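Local atomic coordinates of sialidase B (Streptococcus pneumoniae serotype 4, PDB entry 4XJW), a protein that cleaves alpha-2,3-, alpha-2,6- and alpha-2,8-glycosidic linkages of terminal sialic acids in oligosaccharides, glycoproteins and glycolipids, and is an intramolecular trans-sialidase. Residues A[208-213]-A[288-293]; A[454-459]-A[503-508]; A[554-559]-A[614-619]; A[571-576]-A[584-589]; A[626-631]-A[650-655]. The protein carries 1 engineered substitution. One frame throughout, in Å; residues are numbered along the deposited sequence.

Contact 1: A[208-213]-A[288-293]; sequences IPTLYT and IDSSIV. With OPX ((1s,3R,4S)-1-[(cyclohexylamino)methyl]-3,4-dihydroxycyclopentanesulfonic acid), chain B.
Y212 makes the main apolar contact with I292 and V293: its CB lies 3.9 Å from I292 CG2, and its OH comes within 3.5 Å of V293 CG2. A chi1 of -166° sets CG anti to the backbone N, and the ring lies between the V293 backbone and OPX. V293 C lies over one face, and on the opposite face the OPX atom CAP stands 3.7 Å above the ring plane, over its centre. Further along, the T210 methyl CG2 packs 3.4 Å from S290 O, and two branches of I208, CG1 and CG2, converge on D289 OD1. Strands 205-213 and 286-294 are the innermost of adjacent blades in a six-bladed beta-propeller, the catalytic-domain fold of sialidases. The two segments run nearly parallel, 4° apart, without a direct hydrogen bond. One water donates to I208 O and accepts from S290 N at 3.0 Å, while S222 of strand 219-226 binds both T210 OG1 and S290 OG. Beyond Y212, T213 N donates a nearly straight 3.0 Å bond to OPX OAD.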
# COMPACT_ATOMS: atom_id res chain seq x y z
N ILE A 208 -2.35 1.42 -1.47
CA ILE A 208 -3.43 2.39 -1.68
C ILE A 208 -4.36 2.55 -0.46
O ILE A 208 -5.55 2.26 -0.54
CB ILE A 208 -4.30 2.05 -2.94
CG1 ILE A 208 -3.47 1.45 -4.08
CG2 ILE A 208 -4.98 3.31 -3.44
CD1 ILE A 208 -2.34 2.35 -4.59
N PRO A 209 -3.82 3.02 0.66
CA PRO A 209 -4.60 3.16 1.90
C PRO A 209 -5.55 4.35 1.85
O PRO A 209 -5.27 5.36 1.19
CB PRO A 209 -3.53 3.44 2.95
CG PRO A 209 -2.42 4.11 2.18
CD PRO A 209 -2.41 3.41 0.85
N THR A 210 -6.66 4.23 2.58
CA THR A 210 -7.59 5.34 2.79
C THR A 210 -7.95 5.41 4.28
O THR A 210 -7.79 4.42 5.01
CB THR A 210 -8.88 5.23 1.95
OG1 THR A 210 -9.80 4.34 2.59
CG2 THR A 210 -8.58 4.74 0.51
N LEU A 211 -8.39 6.59 4.71
CA LEU A 211 -8.93 6.80 6.06
C LEU A 211 -10.08 7.79 5.97
O LEU A 211 -10.04 8.69 5.16
CB LEU A 211 -7.85 7.39 6.98
CG LEU A 211 -6.69 6.52 7.46
CD1 LEU A 211 -5.65 7.38 8.18
CD2 LEU A 211 -7.18 5.39 8.34
N TYR A 212 -11.08 7.63 6.82
CA TYR A 212 -12.21 8.54 6.83
C TYR A 212 -12.85 8.48 8.20
O TYR A 212 -13.07 7.39 8.76
CB TYR A 212 -13.24 8.11 5.78
CG TYR A 212 -14.30 9.14 5.46
CD1 TYR A 212 -15.39 9.34 6.31
CD2 TYR A 212 -14.22 9.90 4.32
CE1 TYR A 212 -16.37 10.28 6.00
CE2 TYR A 212 -15.19 10.84 4.00
CZ TYR A 212 -16.26 11.02 4.84
OH TYR A 212 -17.21 11.95 4.51
N THR A 213 -13.16 9.65 8.76
CA THR A 213 -13.74 9.72 10.10
C THR A 213 -15.25 9.87 9.97
O THR A 213 -15.74 10.85 9.43
CB THR A 213 -13.15 10.89 10.88
OG1 THR A 213 -11.73 10.73 10.95
CG2 THR A 213 -13.72 10.95 12.29
N ILE A 288 -9.34 -2.06 -7.88
CA ILE A 288 -8.14 -1.29 -7.60
C ILE A 288 -8.51 0.16 -7.33
O ILE A 288 -9.40 0.69 -7.98
CB ILE A 288 -7.11 -1.45 -8.75
CG1 ILE A 288 -5.87 -0.57 -8.52
CG2 ILE A 288 -7.78 -1.16 -10.12
CD1 ILE A 288 -4.69 -0.95 -9.42
N ASP A 289 -7.86 0.78 -6.34
CA ASP A 289 -8.05 2.21 -6.01
C ASP A 289 -9.43 2.52 -5.44
O ASP A 289 -10.38 2.77 -6.18
CB ASP A 289 -7.75 3.12 -7.22
CG ASP A 289 -6.29 3.09 -7.63
OD1 ASP A 289 -5.47 2.49 -6.89
OD2 ASP A 289 -5.94 3.65 -8.69
N SER A 290 -9.52 2.51 -4.12
CA SER A 290 -10.80 2.74 -3.46
C SER A 290 -10.90 4.13 -2.85
O SER A 290 -9.89 4.80 -2.59
CB SER A 290 -11.08 1.67 -2.40
OG SER A 290 -10.15 1.75 -1.32
N SER A 291 -12.14 4.53 -2.58
CA SER A 291 -12.43 5.85 -2.02
C SER A 291 -13.70 5.77 -1.17
O SER A 291 -14.65 5.06 -1.55
CB SER A 291 -12.60 6.89 -3.13
OG SER A 291 -12.49 8.20 -2.59
N ILE A 292 -13.73 6.48 -0.04
CA ILE A 292 -14.83 6.40 0.92
C ILE A 292 -15.47 7.76 1.20
O ILE A 292 -14.77 8.78 1.26
CB ILE A 292 -14.33 5.83 2.27
CG1 ILE A 292 -13.96 4.36 2.12
CG2 ILE A 292 -15.40 5.95 3.35
CD1 ILE A 292 -13.21 3.83 3.34
N VAL A 293 -16.79 7.78 1.39
CA VAL A 293 -17.46 8.97 1.89
C VAL A 293 -18.63 8.52 2.76
O VAL A 293 -19.11 7.38 2.64
CB VAL A 293 -17.96 9.84 0.72
CG1 VAL A 293 -19.24 9.26 0.14
CG2 VAL A 293 -18.21 11.27 1.19
CAF OPX B . -13.39 16.00 14.17
CAG OPX B . -14.77 16.49 13.86
CAH OPX B . -13.10 14.75 13.40
CAI OPX B . -14.94 16.72 12.38
CAJ OPX B . -13.27 14.94 11.92
CAK OPX B . -14.83 14.58 9.36
CAL OPX B . -13.36 15.19 7.36
CAM OPX B . -14.81 13.30 7.17
CAO OPX B . -12.89 14.28 6.29
CAP OPX B . -13.42 12.97 6.66
CAQ OPX B . -14.65 15.47 11.60
CAR OPX B . -14.69 14.67 7.81
NAN OPX B . -14.77 15.80 10.17
OAA OPX B . -15.82 17.08 7.84
OAB OPX B . -15.78 15.90 5.72
OAC OPX B . -11.51 14.28 6.18
OAD OPX B . -12.71 12.37 7.67
OAE OPX B . -17.27 15.16 7.45
SAS OPX B . -15.96 15.76 7.17
O HOH W 1 -7.62 1.21 -2.15

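Contact 2: A[454-459]-A[503-508]; sequences PGQGLA and EAQMVE. With OPX ((1s,3R,4S)-1-[(cyclohexylamino)methyl]-3,4-dihydroxycyclopentanesulfonic acid), chain B.
Q505 turns its amide against the backbone of Q456. Its chain bends at chi2 (-71°), which swings CD toward the neighbouring segment. OE1 accepts the N-H of Q456 at 2.8 Å, almost straight, in the carbonyl plane and on a lone pair. NE2 donates to Q456 O at 3.2 Å, that oxygen 28° out of the amide plane, and to A504 O at 2.9 Å, close to the plane. Three bonds thus fix the rotation of a buried amide. Beside it G455, in a glycine-type conformation, brings CA to 3.4 Å from Q505 OE1. L458 and M506 meet obliquely, the M506 methyl CE 3.9 Å from L458 CB. P454 and E503 cross at about a right angle, P454 CD lying 4.0 Å from E503 CG, and the E503 carboxylate is hydrogen-bonded to Y615 OH and salt-bridged to R519. Q456, extended beyond CG, accepts a 2.8 Å bond from OPX OAC on OE1. Here a side chain, not a backbone ladder, joins inner strands of adjacent blades of the sialidase beta-propeller, next to the predicted active-site E503.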
# COMPACT_ATOMS: atom_id res chain seq x y z
N PRO A 454 -7.95 7.65 -5.41
CA PRO A 454 -8.04 6.96 -4.11
C PRO A 454 -8.03 7.91 -2.93
O PRO A 454 -7.41 8.98 -2.98
CB PRO A 454 -6.80 6.08 -4.08
CG PRO A 454 -5.84 6.69 -5.06
CD PRO A 454 -6.68 7.38 -6.11
N GLY A 455 -8.72 7.51 -1.87
CA GLY A 455 -8.72 8.27 -0.64
C GLY A 455 -10.12 8.53 -0.14
O GLY A 455 -10.87 7.60 0.18
N GLN A 456 -10.46 9.81 -0.05
CA GLN A 456 -11.76 10.26 0.44
C GLN A 456 -12.59 10.84 -0.68
O GLN A 456 -12.07 11.52 -1.58
CB GLN A 456 -11.58 11.33 1.53
CG GLN A 456 -10.81 10.86 2.77
CD GLN A 456 -10.70 11.92 3.87
OE1 GLN A 456 -11.02 13.09 3.66
NE2 GLN A 456 -10.22 11.50 5.04
N GLY A 457 -13.88 10.57 -0.64
CA GLY A 457 -14.85 11.39 -1.35
C GLY A 457 -15.15 12.56 -0.43
O GLY A 457 -14.63 12.62 0.71
N LEU A 458 -15.97 13.49 -0.90
CA LEU A 458 -16.27 14.70 -0.13
C LEU A 458 -17.76 14.86 0.11
O LEU A 458 -18.55 14.87 -0.83
CB LEU A 458 -15.74 15.93 -0.87
CG LEU A 458 -16.03 17.27 -0.18
CD1 LEU A 458 -15.18 17.45 1.06
CD2 LEU A 458 -15.75 18.40 -1.15
N ALA A 459 -18.13 14.94 1.38
CA ALA A 459 -19.48 15.25 1.78
C ALA A 459 -19.52 16.71 2.15
O ALA A 459 -18.77 17.18 3.00
CB ALA A 459 -19.89 14.40 2.97
N GLU A 503 -4.27 12.10 -9.76
CA GLU A 503 -4.94 11.73 -8.52
C GLU A 503 -5.21 12.98 -7.69
O GLU A 503 -4.29 13.72 -7.35
CB GLU A 503 -4.08 10.73 -7.75
CG GLU A 503 -4.05 9.34 -8.39
CD GLU A 503 -2.80 8.55 -8.07
OE1 GLU A 503 -2.82 7.32 -8.29
OE2 GLU A 503 -1.79 9.15 -7.62
N ALA A 504 -6.48 13.17 -7.32
CA ALA A 504 -6.94 14.43 -6.75
C ALA A 504 -7.67 14.17 -5.45
O ALA A 504 -8.40 13.19 -5.34
CB ALA A 504 -7.87 15.12 -7.71
N GLN A 505 -7.50 15.08 -4.48
CA GLN A 505 -8.23 15.00 -3.23
C GLN A 505 -8.73 16.39 -2.88
O GLN A 505 -8.09 17.39 -3.20
CB GLN A 505 -7.33 14.43 -2.13
CG GLN A 505 -7.09 12.91 -2.23
CD GLN A 505 -8.33 12.08 -1.87
OE1 GLN A 505 -8.52 11.69 -0.72
NE2 GLN A 505 -9.16 11.79 -2.87
N MET A 506 -9.88 16.45 -2.22
CA MET A 506 -10.62 17.69 -2.03
C MET A 506 -10.74 18.07 -0.56
O MET A 506 -10.75 17.21 0.31
CB MET A 506 -12.04 17.55 -2.61
CG MET A 506 -12.12 17.26 -4.11
SD MET A 506 -13.74 16.67 -4.61
CE MET A 506 -13.68 14.96 -4.07
N VAL A 507 -10.85 19.37 -0.30
CA VAL A 507 -11.18 19.89 1.02
C VAL A 507 -12.21 21.00 0.82
O VAL A 507 -12.17 21.71 -0.19
CB VAL A 507 -9.95 20.45 1.77
CG1 VAL A 507 -8.90 19.38 1.94
CG2 VAL A 507 -9.37 21.66 1.06
N GLU A 508 -13.13 21.13 1.76
CA GLU A 508 -14.08 22.24 1.74
C GLU A 508 -13.50 23.38 2.59
O GLU A 508 -13.45 23.29 3.82
CB GLU A 508 -15.48 21.83 2.25
CG GLU A 508 -16.56 22.87 1.89
CD GLU A 508 -17.97 22.45 2.24
OE1 GLU A 508 -18.13 21.42 2.94
OE2 GLU A 508 -18.91 23.15 1.82
CAF OPX B . -13.39 16.00 14.17
CAG OPX B . -14.77 16.49 13.86
CAH OPX B . -13.10 14.75 13.40
CAI OPX B . -14.94 16.72 12.38
CAJ OPX B . -13.27 14.94 11.92
CAK OPX B . -14.83 14.58 9.36
CAL OPX B . -13.36 15.19 7.36
CAM OPX B . -14.81 13.30 7.17
CAO OPX B . -12.89 14.28 6.29
CAP OPX B . -13.42 12.97 6.66
CAQ OPX B . -14.65 15.47 11.60
CAR OPX B . -14.69 14.67 7.81
NAN OPX B . -14.77 15.80 10.17
OAA OPX B . -15.82 17.08 7.84
OAB OPX B . -15.78 15.90 5.72
OAC OPX B . -11.51 14.28 6.18
OAD OPX B . -12.71 12.37 7.67
OAE OPX B . -17.27 15.16 7.45
SAS OPX B . -15.96 15.76 7.17
O HOH W 2 -11.30 14.20 -1.07
O HOH W 3 -16.64 18.75 3.88

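Contact 3: A[554-559]-A[614-619]. With OPX ((1s,3R,4S)-1-[(cyclohexylamino)methyl]-3,4-dihydroxycyclopentanesulfonic acid), chain B.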
# COMPACT_ATOMS: atom_id res chain seq x y z
N GLN A 554 0.32 10.40 -5.33
CA GLN A 554 -0.93 10.79 -4.71
C GLN A 554 -0.64 11.75 -3.54
O GLN A 554 0.35 11.58 -2.81
CB GLN A 554 -1.65 9.54 -4.20
CG GLN A 554 -3.05 9.81 -3.61
CD GLN A 554 -3.34 8.99 -2.37
OE1 GLN A 554 -2.45 8.38 -1.78
NE2 GLN A 554 -4.61 8.96 -1.96
N VAL A 555 -1.50 12.76 -3.39
CA VAL A 555 -1.45 13.66 -2.24
C VAL A 555 -2.79 13.55 -1.53
O VAL A 555 -3.86 13.59 -2.15
CB VAL A 555 -1.19 15.14 -2.67
CG1 VAL A 555 -2.18 15.57 -3.75
CG2 VAL A 555 -1.26 16.08 -1.49
N SER A 556 -2.75 13.37 -0.21
CA SER A 556 -3.99 13.37 0.55
C SER A 556 -4.10 14.71 1.27
O SER A 556 -3.10 15.39 1.48
CB SER A 556 -4.07 12.18 1.50
OG SER A 556 -2.91 12.05 2.31
N ALA A 557 -5.33 15.10 1.60
CA ALA A 557 -5.58 16.47 2.04
C ALA A 557 -6.80 16.53 2.92
O ALA A 557 -7.81 15.92 2.60
CB ALA A 557 -5.77 17.37 0.84
N ILE A 558 -6.70 17.29 4.01
CA ILE A 558 -7.88 17.52 4.86
C ILE A 558 -7.99 18.97 5.31
O ILE A 558 -7.00 19.71 5.34
CB ILE A 558 -7.88 16.62 6.12
CG1 ILE A 558 -6.63 16.88 6.98
CG2 ILE A 558 -7.97 15.15 5.74
CD1 ILE A 558 -6.70 16.27 8.39
N LYS A 559 -9.21 19.36 5.67
CA LYS A 559 -9.47 20.64 6.32
C LYS A 559 -9.58 20.33 7.81
O LYS A 559 -10.44 19.55 8.22
CB LYS A 559 -10.78 21.23 5.81
CG LYS A 559 -11.28 22.45 6.56
CD LYS A 559 -10.54 23.69 6.15
CE LYS A 559 -10.93 24.91 7.01
NZ LYS A 559 -12.38 25.23 6.96
N ALA A 614 5.15 6.92 0.10
CA ALA A 614 4.47 6.95 -1.18
C ALA A 614 3.01 7.38 -1.03
O ALA A 614 2.77 8.50 -0.60
CB ALA A 614 4.62 5.61 -1.93
N TYR A 615 2.06 6.54 -1.41
CA TYR A 615 0.66 6.91 -1.25
C TYR A 615 0.31 7.00 0.23
O TYR A 615 0.91 6.31 1.08
CB TYR A 615 -0.29 5.94 -1.95
CG TYR A 615 -0.38 6.08 -3.45
CD1 TYR A 615 0.74 6.37 -4.22
CD2 TYR A 615 -1.58 5.86 -4.11
CE1 TYR A 615 0.65 6.45 -5.61
CE2 TYR A 615 -1.67 5.95 -5.48
CZ TYR A 615 -0.55 6.23 -6.22
OH TYR A 615 -0.64 6.30 -7.60
N SER A 616 -0.66 7.85 0.54
CA SER A 616 -0.98 8.12 1.92
C SER A 616 -2.43 8.48 2.13
O SER A 616 -3.15 8.91 1.23
CB SER A 616 -0.07 9.22 2.46
OG SER A 616 -0.42 10.47 1.86
N ALA A 617 -2.85 8.30 3.38
CA ALA A 617 -4.18 8.65 3.83
C ALA A 617 -4.06 9.44 5.12
O ALA A 617 -3.31 9.05 6.04
CB ALA A 617 -5.01 7.38 4.03
N ILE A 618 -4.78 10.56 5.21
CA ILE A 618 -4.84 11.31 6.46
C ILE A 618 -6.26 11.62 6.89
O ILE A 618 -7.14 11.88 6.07
CB ILE A 618 -3.99 12.60 6.42
CG1 ILE A 618 -4.43 13.53 5.28
CG2 ILE A 618 -2.49 12.27 6.33
CD1 ILE A 618 -3.74 14.89 5.35
N THR A 619 -6.49 11.59 8.19
CA THR A 619 -7.78 12.03 8.69
C THR A 619 -7.65 12.60 10.08
O THR A 619 -6.78 12.19 10.85
CB THR A 619 -8.85 10.90 8.60
OG1 THR A 619 -10.15 11.49 8.61
CG2 THR A 619 -8.73 9.88 9.76
CAF OPX B . -13.39 16.00 14.17
CAG OPX B . -14.77 16.49 13.86
CAH OPX B . -13.10 14.75 13.40
CAI OPX B . -14.94 16.72 12.38
CAJ OPX B . -13.27 14.94 11.92
CAK OPX B . -14.83 14.58 9.36
CAL OPX B . -13.36 15.19 7.36
CAM OPX B . -14.81 13.30 7.17
CAO OPX B . -12.89 14.28 6.29
CAP OPX B . -13.42 12.97 6.66
CAQ OPX B . -14.65 15.47 11.60
CAR OPX B . -14.69 14.67 7.81
NAN OPX B . -14.77 15.80 10.17
OAA OPX B . -15.82 17.08 7.84
OAB OPX B . -15.78 15.90 5.72
OAC OPX B . -11.51 14.28 6.18
OAD OPX B . -12.71 12.37 7.67
OAE OPX B . -17.27 15.16 7.45
SAS OPX B . -15.96 15.76 7.17
O HOH W 4 1.18 10.71 -0.29
O HOH W 5 -5.68 8.04 0.68
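Q554 sets its CB over the centre of the Y615 ring, a CH-pi contact 3.6 Å from the ring centroid and only 9° off its normal. The two residues stand where the innermost strands of the last two propeller blades, 556-559 and 616-620, begin; Y615 is probably the nucleophile, as in related sialidases, and R207 makes a cation-pi contact with it. Past CB, the Q554 chain bends at chi2 (-140°) and OE1 accepts S616 N at 3.0 Å, the donor tilted 24° from the carbonyl plane. One water accepts from Q554 NE2 and donates to S616 O. S556 OG and S616 OG share a 3.0 Å hydrogen bond, and S573 of the neighbouring strand also holds S616 OG. The interface then turns apolar, I558 CG1 meeting I618 CD1 at 3.9 Å as the two isoleucines cross. Where the strands reach the inhibitor, T619 OG1, also bonded to T213 OG1, takes a weak 2.9 Å hydrogen bond from OPX OAD, and I558 CG2 lies 3.7 Å from OPX OAC.

Contact 4: A[571-576]-A[584-589]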
# COMPACT_ATOMS: atom_id res chain seq x y z
N ILE A 571 -4.30 20.53 5.82
CA ILE A 571 -3.11 19.70 5.97
C ILE A 571 -2.95 18.78 4.76
O ILE A 571 -3.89 18.09 4.37
CB ILE A 571 -3.12 18.89 7.28
CG1 ILE A 571 -3.35 19.82 8.46
CG2 ILE A 571 -1.81 18.11 7.44
CD1 ILE A 571 -3.58 19.11 9.78
N LEU A 572 -1.76 18.80 4.16
CA LEU A 572 -1.44 17.94 3.03
C LEU A 572 -0.46 16.86 3.47
O LEU A 572 0.41 17.10 4.30
CB LEU A 572 -0.80 18.77 1.91
CG LEU A 572 -1.54 19.93 1.26
CD1 LEU A 572 -0.70 20.46 0.09
CD2 LEU A 572 -2.92 19.52 0.77
N SER A 573 -0.59 15.67 2.89
CA SER A 573 0.37 14.58 3.09
C SER A 573 0.92 14.14 1.74
O SER A 573 0.15 13.86 0.82
CB SER A 573 -0.32 13.40 3.77
OG SER A 573 0.43 12.21 3.66
N THR A 574 2.25 14.07 1.62
CA THR A 574 2.90 13.79 0.34
C THR A 574 4.38 13.56 0.59
O THR A 574 4.93 14.09 1.55
CB THR A 574 2.75 15.00 -0.62
OG1 THR A 574 3.51 14.78 -1.82
CG2 THR A 574 3.22 16.29 0.04
N PRO A 575 5.03 12.78 -0.29
CA PRO A 575 6.49 12.86 -0.33
C PRO A 575 6.90 14.29 -0.72
O PRO A 575 6.20 14.95 -1.51
CB PRO A 575 6.86 11.88 -1.45
CG PRO A 575 5.64 11.83 -2.33
CD PRO A 575 4.51 11.87 -1.32
N ASN A 576 8.00 14.76 -0.18
CA ASN A 576 8.55 16.04 -0.63
C ASN A 576 9.95 15.79 -1.14
O ASN A 576 10.92 15.87 -0.38
CB ASN A 576 8.57 17.05 0.52
CG ASN A 576 8.87 18.47 0.06
OD1 ASN A 576 9.32 18.69 -1.06
ND2 ASN A 576 8.61 19.44 0.93
N GLY A 584 8.68 11.84 3.34
CA GLY A 584 7.28 12.12 3.59
C GLY A 584 7.07 13.27 4.54
O GLY A 584 7.81 13.43 5.51
N GLN A 585 6.08 14.11 4.23
CA GLN A 585 5.78 15.26 5.08
C GLN A 585 4.29 15.45 5.27
O GLN A 585 3.49 15.10 4.41
CB GLN A 585 6.35 16.55 4.48
CG GLN A 585 7.87 16.60 4.43
CD GLN A 585 8.39 17.96 4.00
OE1 GLN A 585 7.63 18.83 3.56
NE2 GLN A 585 9.71 18.14 4.10
N LEU A 586 3.93 16.04 6.41
CA LEU A 586 2.65 16.71 6.52
C LEU A 586 2.95 18.19 6.39
O LEU A 586 3.87 18.70 7.03
CB LEU A 586 1.99 16.45 7.87
CG LEU A 586 1.68 15.02 8.25
CD1 LEU A 586 0.80 15.03 9.48
CD2 LEU A 586 0.99 14.29 7.12
N VAL A 587 2.18 18.87 5.56
CA VAL A 587 2.39 20.30 5.36
C VAL A 587 1.13 21.03 5.82
O VAL A 587 0.04 20.77 5.31
CB VAL A 587 2.72 20.63 3.89
CG1 VAL A 587 3.08 22.10 3.75
CG2 VAL A 587 3.88 19.74 3.39
N VAL A 588 1.28 21.92 6.80
CA VAL A 588 0.15 22.67 7.34
C VAL A 588 0.05 24.04 6.68
O VAL A 588 1.01 24.81 6.72
CB VAL A 588 0.26 22.85 8.86
CG1 VAL A 588 -0.94 23.61 9.40
CG2 VAL A 588 0.40 21.50 9.57
N GLY A 589 -1.09 24.33 6.06
CA GLY A 589 -1.31 25.63 5.44
C GLY A 589 -2.43 26.40 6.12
O GLY A 589 -3.46 25.82 6.48
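N576 ND2 donates to Q585 OE1 over 2.9 Å in an almost straight bond. The acceptor lies in the amide plane of N576, but the donor stands 55° out of the carbonyl plane of Q585, with the two amide planes 79° apart. Each amide has a second anchor: H603 ND1 bonds Q585 OE1, and Q547 N bonds N576 OD1. Close by, T574 OG1 donates to P575 O and is itself joined to Q548. The backbones are tied by two reciprocal pairs, L572 with V587 and T574 with Q585, of which V587 N to L572 O is 2.8 Å and T574 N to Q585 O is 3.2 Å. Between them the CA of L586 leans on L572 O at 3.2 Å, a CH...O contact. This is a beta hairpin, and its strands 569-575 and 584-592 form the middle pair of a four-stranded antiparallel propeller blade. On the face carrying I571, S573, L586 and V588, the L586 methyl CD2 packs 3.7 Å from S573 CB, while I571 CG2 lies 4.2 Å from L586 CB. S573 OG, besides its bond to S616, is bonded to Y613 OH, and L657 of the C-terminal helix packs on L586 and V588. On the other face L572 and V587 pack together, their CB atoms 4.4 Å apart, with W600 of the next strand against both.

Contact 5: A[626-631]-A[650-655]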
# COMPACT_ATOMS: atom_id res chain seq x y z
N ILE A 626 -4.26 13.58 14.48
CA ILE A 626 -4.22 13.26 13.07
C ILE A 626 -3.75 11.82 12.91
O ILE A 626 -2.73 11.44 13.47
CB ILE A 626 -3.24 14.17 12.33
CG1 ILE A 626 -3.58 15.65 12.53
CG2 ILE A 626 -3.21 13.81 10.85
CD1 ILE A 626 -4.94 16.07 12.00
N GLY A 627 -4.53 11.02 12.20
CA GLY A 627 -4.09 9.67 11.85
C GLY A 627 -3.56 9.65 10.42
O GLY A 627 -4.15 10.27 9.53
N VAL A 628 -2.45 8.95 10.23
CA VAL A 628 -1.81 8.82 8.91
C VAL A 628 -1.59 7.33 8.64
O VAL A 628 -0.97 6.64 9.44
CB VAL A 628 -0.46 9.58 8.84
CG1 VAL A 628 0.08 9.56 7.42
CG2 VAL A 628 -0.61 11.01 9.33
N LEU A 629 -2.15 6.84 7.55
CA LEU A 629 -1.92 5.48 7.08
C LEU A 629 -1.21 5.62 5.74
O LEU A 629 -1.76 6.20 4.80
CB LEU A 629 -3.23 4.73 6.93
CG LEU A 629 -3.13 3.27 6.48
CD1 LEU A 629 -2.40 2.45 7.54
CD2 LEU A 629 -4.53 2.71 6.23
N PHE A 630 0.00 5.10 5.65
CA PHE A 630 0.81 5.40 4.46
C PHE A 630 1.71 4.25 4.04
O PHE A 630 2.08 3.39 4.86
CB PHE A 630 1.65 6.65 4.71
CG PHE A 630 2.72 6.46 5.76
CD1 PHE A 630 2.42 6.57 7.12
CD2 PHE A 630 4.04 6.18 5.39
CE1 PHE A 630 3.40 6.39 8.10
CE2 PHE A 630 5.02 6.02 6.36
CZ PHE A 630 4.71 6.12 7.70
N GLU A 631 2.09 4.28 2.77
CA GLU A 631 3.04 3.33 2.22
C GLU A 631 4.44 3.78 2.61
O GLU A 631 4.97 4.73 2.04
CB GLU A 631 2.87 3.29 0.69
CG GLU A 631 1.53 2.68 0.24
CD GLU A 631 1.30 2.79 -1.26
OE1 GLU A 631 2.01 3.57 -1.94
OE2 GLU A 631 0.43 2.05 -1.77
N ILE A 650 0.29 5.80 11.87
CA ILE A 650 0.80 6.58 13.00
C ILE A 650 -0.24 7.60 13.48
O ILE A 650 -1.14 7.97 12.73
CB ILE A 650 2.12 7.31 12.66
CG1 ILE A 650 1.92 8.27 11.48
CG2 ILE A 650 3.24 6.30 12.36
CD1 ILE A 650 3.10 9.18 11.21
N ASP A 651 -0.07 8.05 14.72
CA ASP A 651 -0.92 9.06 15.33
C ASP A 651 -0.07 10.30 15.63
O ASP A 651 0.98 10.19 16.27
CB ASP A 651 -1.52 8.50 16.63
CG ASP A 651 -2.40 9.50 17.36
OD1 ASP A 651 -1.86 10.40 18.05
OD2 ASP A 651 -3.64 9.37 17.26
N LEU A 652 -0.51 11.46 15.15
CA LEU A 652 0.21 12.70 15.40
C LEU A 652 -0.69 13.74 16.04
O LEU A 652 -1.92 13.72 15.86
CB LEU A 652 0.79 13.25 14.10
CG LEU A 652 1.88 12.39 13.44
CD1 LEU A 652 2.15 12.88 12.02
CD2 LEU A 652 3.13 12.41 14.28
N GLU A 653 -0.09 14.66 16.79
CA GLU A 653 -0.81 15.80 17.35
C GLU A 653 -0.36 17.08 16.64
O GLU A 653 0.74 17.14 16.10
CB GLU A 653 -0.54 15.92 18.84
CG GLU A 653 -1.04 14.73 19.64
CD GLU A 653 -0.88 14.92 21.13
OE1 GLU A 653 -1.73 15.61 21.74
OE2 GLU A 653 0.11 14.38 21.68
N ILE A 654 -1.21 18.11 16.64
CA ILE A 654 -0.88 19.35 15.94
C ILE A 654 0.41 19.95 16.46
O ILE A 654 1.24 20.44 15.68
CB ILE A 654 -2.03 20.38 16.00
CG1 ILE A 654 -3.24 19.84 15.26
CG2 ILE A 654 -1.59 21.70 15.39
CD1 ILE A 654 -2.94 19.49 13.80
N ASN A 655 0.61 19.88 17.77
CA ASN A 655 1.85 20.39 18.35
C ASN A 655 3.11 19.68 17.81
O ASN A 655 4.18 20.26 17.79
CB ASN A 655 1.80 20.37 19.88
CG ASN A 655 0.90 21.46 20.45
OD1 ASN A 655 0.45 22.35 19.73
ND2 ASN A 655 0.66 21.41 21.76
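I626 and L652 exchange two backbone hydrogen bonds, as do V628 and I650, so each N-H and carbonyl of these four residues has a partner across the pair. I626 N to L652 O, at 2.7 Å, is nearly straight, and V628 N to I650 O is the longest of the four at 3.0 Å. In the non-hydrogen-bonded pair between them, G627 CA makes a CH...O contact with I650 O at 3.5 Å. G627 and L629 direct their backbone bonds to strand 616-620, along the other edge of 626-631, pairing with T619 and A617. Two acidic side chains are held as well: D651 OD1 is bonded by H625 ND1, and the buried E631 carboxylate splits its oxygens, OE2 receiving R207 in a salt bridge together with I208 N, and OE1 taking Y615 N. Apolar groups fill the face shared by I626, V628, I650 and L652. I650 has CG1 between backbone N and carbonyl carbon (chi1 59°), which brings it 3.8 Å from V628 CB and 4.1 Å from F630 CE1. The F630 ring also stacks with Y613. At the far end I654 meets I626 obliquely, I654 CD1 lying 4.1 Å from I626 CG1. Strand 626-631 thus runs between 616-620 and 647-652 in the last blade of the sialidase beta-propeller, and its E631 reaches the R207 predicted to bind substrate.

Along the chain the contacts illustrate how a propeller is assembled. Contacts 1, 2, 3 and 5 follow in series, and contact 4 falls between the two segments of contact 3. Contacts 1, 2 and 3 join innermost strands of successive blades, first with second, third with fourth and fifth with sixth, their centres about 9 to 10 Å apart around the propeller axis. Contacts 4 and 5 work within the fifth and sixth blades, centred about 8 Å and about 10 Å from contact 3 and about 11 Å from each other. The putative catalytic E503 and Y615 lie near the starts of the inner strands, whereas the inhibitor touches contacts 1, 2 and 3 near their ends, consistent with an allosteric site.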